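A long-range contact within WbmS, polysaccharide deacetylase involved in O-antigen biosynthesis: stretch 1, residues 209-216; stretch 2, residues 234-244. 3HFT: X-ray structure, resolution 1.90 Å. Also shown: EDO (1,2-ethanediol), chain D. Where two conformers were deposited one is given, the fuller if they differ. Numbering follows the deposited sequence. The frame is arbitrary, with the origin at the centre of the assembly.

Stretch 1, residues 209-216: PIHVYMNT
Stretch 2, residues 234-244: DLIRWRNTSAG

Residues 209-216 form the last turns of a helix, which ends at Met-214, and the loop that leaves it; Ile-210 and Tyr-213 have phi/psi near -60/-42. Residues 234-244 comprise a short 3-10 segment, 235-238 (Leu-235 -59/-37 through Trp-238 -89/2), followed by a loop, extended at Arg-239 and Asn-240 and bent at Thr-241 (-95/-8). Together they bury 612 Å², counting both sides. The register is set by two close approaches of the backbones, with the CA atoms of Met-214 and Arg-239 4.1 Å apart and those of Asn-215 and Gly-244 4.8 Å apart. From Met-214 to Thr-216 and from Arg-239 to Gly-244 the chains run in broadly the same direction, the second covering more residues between the paired CA atoms. Asn-215, Tyr-213 and Met-214 contribute most of the surface from the first stretch.

At Asn-215 the chain leaves the helix with positive phi (55/46), after Met-214 at -91/-4, and then extends through Thr-216 (-57/127). The CA-to-CB bond of Asn-215 points toward the second stretch, and with chi1 t (-173°) and chi2 34° its amide enters the loop. Asn-215 ND2 donates both to Asn-240 O (2.9 Å, nearly linear at 178°) and to Ser-242 O (2.8 Å, 131°), so that one amide group ties together two carbonyls of the loop. Asn-240 (-61/131, chi1 t, chi2 29°) reciprocates: its ND2 donates to Asn-215 O at 3.0 Å, and its backbone N donates to Met-214 O at 2.9 Å. The loop is braced from within, since Asn-240 OD1 accepts from Ser-242 N at 2.8 Å and from Ser-242 OG at 2.6 Å.

Gly-244, at an N-cap position and with phi/psi -164/-160, lies against the same turn. Gly-244 CA makes a CA-H...O contact of 3.5 Å with Asn-215 O. An ideal CB on Gly-244 would lie 2.0 Å from Asn-215 O, a clash, so the close approach depends on the absence of a side chain.

The last helical turn also receives Arg-239, which follows the 3-10 segment with phi/psi -67/124. Its side chain (t, t, m, chi4 171°) brings the guanidinium edge to the carbonyl of Tyr-213: Arg-239 NE donates to Tyr-213 O at 2.7 Å, and Arg-239 NH2 adds a weak bond to Tyr-213 O at 3.1 Å. The positive group also lies over a face of the Tyr-213 ring in a cation-pi arrangement, with Arg-239 CZ 4.8 Å from the ring centroid and 1° off its normal. Tyr-213 thus offers both a carbonyl and a pi face to the same arginine. Its ring is carried there by chi1 t (-164°) and chi2 87°, and Tyr-213 OH lies 2.7 Å from a water that also accepts a weak bond from Ile-236 N at 2.9 Å.

Apolar packing completes the contact. The CA-to-CB bond of Leu-235 points toward the first stretch, and with chi1 t and chi2 p Leu-235 CD2 lies 3.6 Å from Tyr-213 CD2 and 3.8 Å from Ile-210 CD1. Met-214, a selenomethionine with chi angles m, t, p, extends its CE to 3.8 Å from Leu-235 CD1 and 3.6 Å from Trp-238 CB, bridging the two ends of the 3-10 segment.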

# COMPACT_ATOMS: atom_id res chain seq x y z
N PRO A 209 16.71 14.31 -3.39
CA PRO A 209 17.81 15.26 -3.55
C PRO A 209 18.03 15.70 -4.99
O PRO A 209 18.19 16.90 -5.23
CB PRO A 209 18.99 14.49 -2.98
CG PRO A 209 18.39 13.73 -1.86
CD PRO A 209 17.04 13.27 -2.42
N ILE A 210 17.97 14.75 -5.93
CA ILE A 210 18.15 15.07 -7.35
C ILE A 210 17.11 16.09 -7.81
O ILE A 210 17.44 17.03 -8.54
CB ILE A 210 18.18 13.80 -8.28
CG1 ILE A 210 18.73 14.20 -9.66
CG2 ILE A 210 16.77 13.07 -8.38
CD1 ILE A 210 20.19 14.84 -9.64
N HIS A 211 15.87 15.95 -7.39
CA HIS A 211 14.85 16.91 -7.84
C HIS A 211 14.95 18.23 -7.13
O HIS A 211 14.66 19.28 -7.70
CB HIS A 211 13.44 16.32 -7.75
CG HIS A 211 13.25 15.12 -8.62
ND1 HIS A 211 13.64 15.10 -9.93
CD2 HIS A 211 12.77 13.89 -8.34
CE1 HIS A 211 13.37 13.91 -10.45
NE2 HIS A 211 12.83 13.16 -9.50
N VAL A 212 15.36 18.20 -5.86
CA VAL A 212 15.59 19.46 -5.14
C VAL A 212 16.76 20.19 -5.81
O VAL A 212 16.72 21.38 -6.04
CB VAL A 212 15.84 19.21 -3.62
CG1 VAL A 212 16.20 20.50 -2.86
CG2 VAL A 212 14.57 18.53 -2.99
N TYR A 213 17.82 19.47 -6.13
CA TYR A 213 18.97 20.08 -6.80
C TYR A 213 18.63 20.73 -8.14
O TYR A 213 19.07 21.83 -8.43
CB TYR A 213 20.09 19.06 -6.99
CG TYR A 213 21.41 19.72 -7.31
CD1 TYR A 213 22.27 20.15 -6.29
CD2 TYR A 213 21.79 19.96 -8.62
CE1 TYR A 213 23.46 20.76 -6.57
CE2 TYR A 213 22.97 20.62 -8.90
CZ TYR A 213 23.80 21.00 -7.86
OH TYR A 213 24.99 21.61 -8.14
N MSE A 214 17.86 20.03 -8.97
CA MSE A 214 17.52 20.54 -10.31
C MSE A 214 16.23 21.35 -10.33
O MSE A 214 15.86 21.87 -11.38
CB MSE A 214 17.34 19.39 -11.31
CG MSE A 214 18.56 18.44 -11.39
SE MSE A 214 18.29 17.15 -12.84
CE MSE A 214 18.59 18.11 -13.87
N ASN A 215 15.55 21.44 -9.19
CA ASN A 215 14.27 22.16 -9.11
C ASN A 215 13.30 21.62 -10.14
O ASN A 215 12.58 22.36 -10.81
CB ASN A 215 14.44 23.67 -9.25
CG ASN A 215 13.14 24.45 -8.99
OD1 ASN A 215 12.32 24.06 -8.15
ND2 ASN A 215 12.97 25.55 -9.70
N THR A 216 13.25 20.30 -10.19
CA THR A 216 12.45 19.60 -11.20
C THR A 216 10.97 19.99 -11.19
O THR A 216 10.29 19.90 -10.17
CB THR A 216 12.52 18.08 -11.00
OG1 THR A 216 13.88 17.67 -11.00
CG2 THR A 216 11.72 17.34 -12.08
N ASP A 234 28.59 20.56 -14.39
CA ASP A 234 27.54 20.82 -15.35
C ASP A 234 26.10 20.74 -14.80
O ASP A 234 25.19 21.35 -15.36
CB ASP A 234 27.62 19.80 -16.48
CG ASP A 234 28.75 20.07 -17.46
OD1 ASP A 234 29.61 20.97 -17.20
OD2 ASP A 234 28.75 19.33 -18.48
N LEU A 235 25.87 19.96 -13.75
CA LEU A 235 24.49 19.73 -13.32
C LEU A 235 23.75 21.00 -12.96
O LEU A 235 22.54 21.12 -13.23
CB LEU A 235 24.41 18.71 -12.17
CG LEU A 235 22.99 18.23 -11.82
CD1 LEU A 235 22.27 17.64 -13.04
CD2 LEU A 235 22.97 17.23 -10.61
N ILE A 236 24.44 21.95 -12.35
CA ILE A 236 23.81 23.19 -11.90
C ILE A 236 23.18 23.98 -13.09
O ILE A 236 22.19 24.72 -12.92
CB ILE A 236 24.85 24.09 -11.16
CG1 ILE A 236 24.19 25.35 -10.56
CG2 ILE A 236 26.00 24.49 -12.06
CD1 ILE A 236 23.12 25.03 -9.61
N ARG A 237 23.74 23.79 -14.29
CA ARG A 237 23.25 24.46 -15.50
C ARG A 237 21.83 23.97 -15.88
O ARG A 237 21.10 24.65 -16.56
CB ARG A 237 24.20 24.24 -16.67
CG ARG A 237 25.58 24.87 -16.49
CD ARG A 237 26.40 24.74 -17.69
NE ARG A 237 25.81 25.44 -18.83
CZ ARG A 237 26.14 25.20 -20.09
NH1 ARG A 237 27.12 24.36 -20.39
NH2 ARG A 237 25.53 25.82 -21.08
N TRP A 238 21.48 22.78 -15.42
CA TRP A 238 20.16 22.21 -15.67
C TRP A 238 19.10 22.58 -14.62
O TRP A 238 17.95 22.15 -14.75
CB TRP A 238 20.25 20.70 -15.73
CG TRP A 238 20.97 20.21 -16.91
CD1 TRP A 238 22.31 20.08 -17.05
CD2 TRP A 238 20.38 19.73 -18.09
NE1 TRP A 238 22.59 19.54 -18.28
CE2 TRP A 238 21.42 19.32 -18.94
CE3 TRP A 238 19.05 19.59 -18.52
CZ2 TRP A 238 21.18 18.80 -20.20
CZ3 TRP A 238 18.81 19.08 -19.76
CH2 TRP A 238 19.85 18.67 -20.57
N ARG A 239 19.46 23.39 -13.64
CA ARG A 239 18.45 23.80 -12.64
C ARG A 239 17.35 24.69 -13.25
O ARG A 239 17.63 25.72 -13.86
CB ARG A 239 19.10 24.55 -11.47
CG ARG A 239 18.12 24.91 -10.35
CD ARG A 239 18.84 25.52 -9.16
NE ARG A 239 19.56 24.48 -8.44
CZ ARG A 239 20.43 24.68 -7.45
NH1 ARG A 239 20.72 25.90 -7.04
NH2 ARG A 239 21.04 23.65 -6.91
N ASN A 240 16.11 24.26 -13.09
CA ASN A 240 14.93 25.00 -13.53
C ASN A 240 14.87 26.32 -12.82
O ASN A 240 15.03 26.36 -11.62
CB ASN A 240 13.70 24.16 -13.21
CG ASN A 240 12.39 24.88 -13.39
OD1 ASN A 240 12.26 25.80 -14.23
ND2 ASN A 240 11.39 24.44 -12.63
N THR A 241 14.68 27.40 -13.56
CA THR A 241 14.59 28.73 -12.97
C THR A 241 13.14 29.17 -12.69
O THR A 241 12.91 30.19 -12.06
CB THR A 241 15.37 29.80 -13.80
OG1 THR A 241 14.92 29.77 -15.15
CG2 THR A 241 16.86 29.54 -13.75
N SER A 242 12.17 28.40 -13.16
CA SER A 242 10.76 28.65 -12.83
C SER A 242 10.43 27.94 -11.51
O SER A 242 11.33 27.64 -10.72
CB SER A 242 9.85 28.14 -13.94
OG SER A 242 9.82 26.72 -13.98
N ALA A 243 9.15 27.70 -11.26
CA ALA A 243 8.73 26.96 -10.08
C ALA A 243 9.01 25.48 -10.29
O ALA A 243 8.83 24.95 -11.41
CB ALA A 243 7.25 27.17 -9.84
N GLY A 244 9.43 24.80 -9.23
CA GLY A 244 9.62 23.36 -9.28
C GLY A 244 9.73 22.81 -7.87
O GLY A 244 9.33 23.48 -6.90
C1 EDO D . 13.23 9.61 -9.72
O1 EDO D . 12.15 10.53 -9.90
C2 EDO D . 14.04 9.99 -8.47
O2 EDO D . 14.75 8.86 -7.94
O HOH W 1 26.50 21.34 -10.34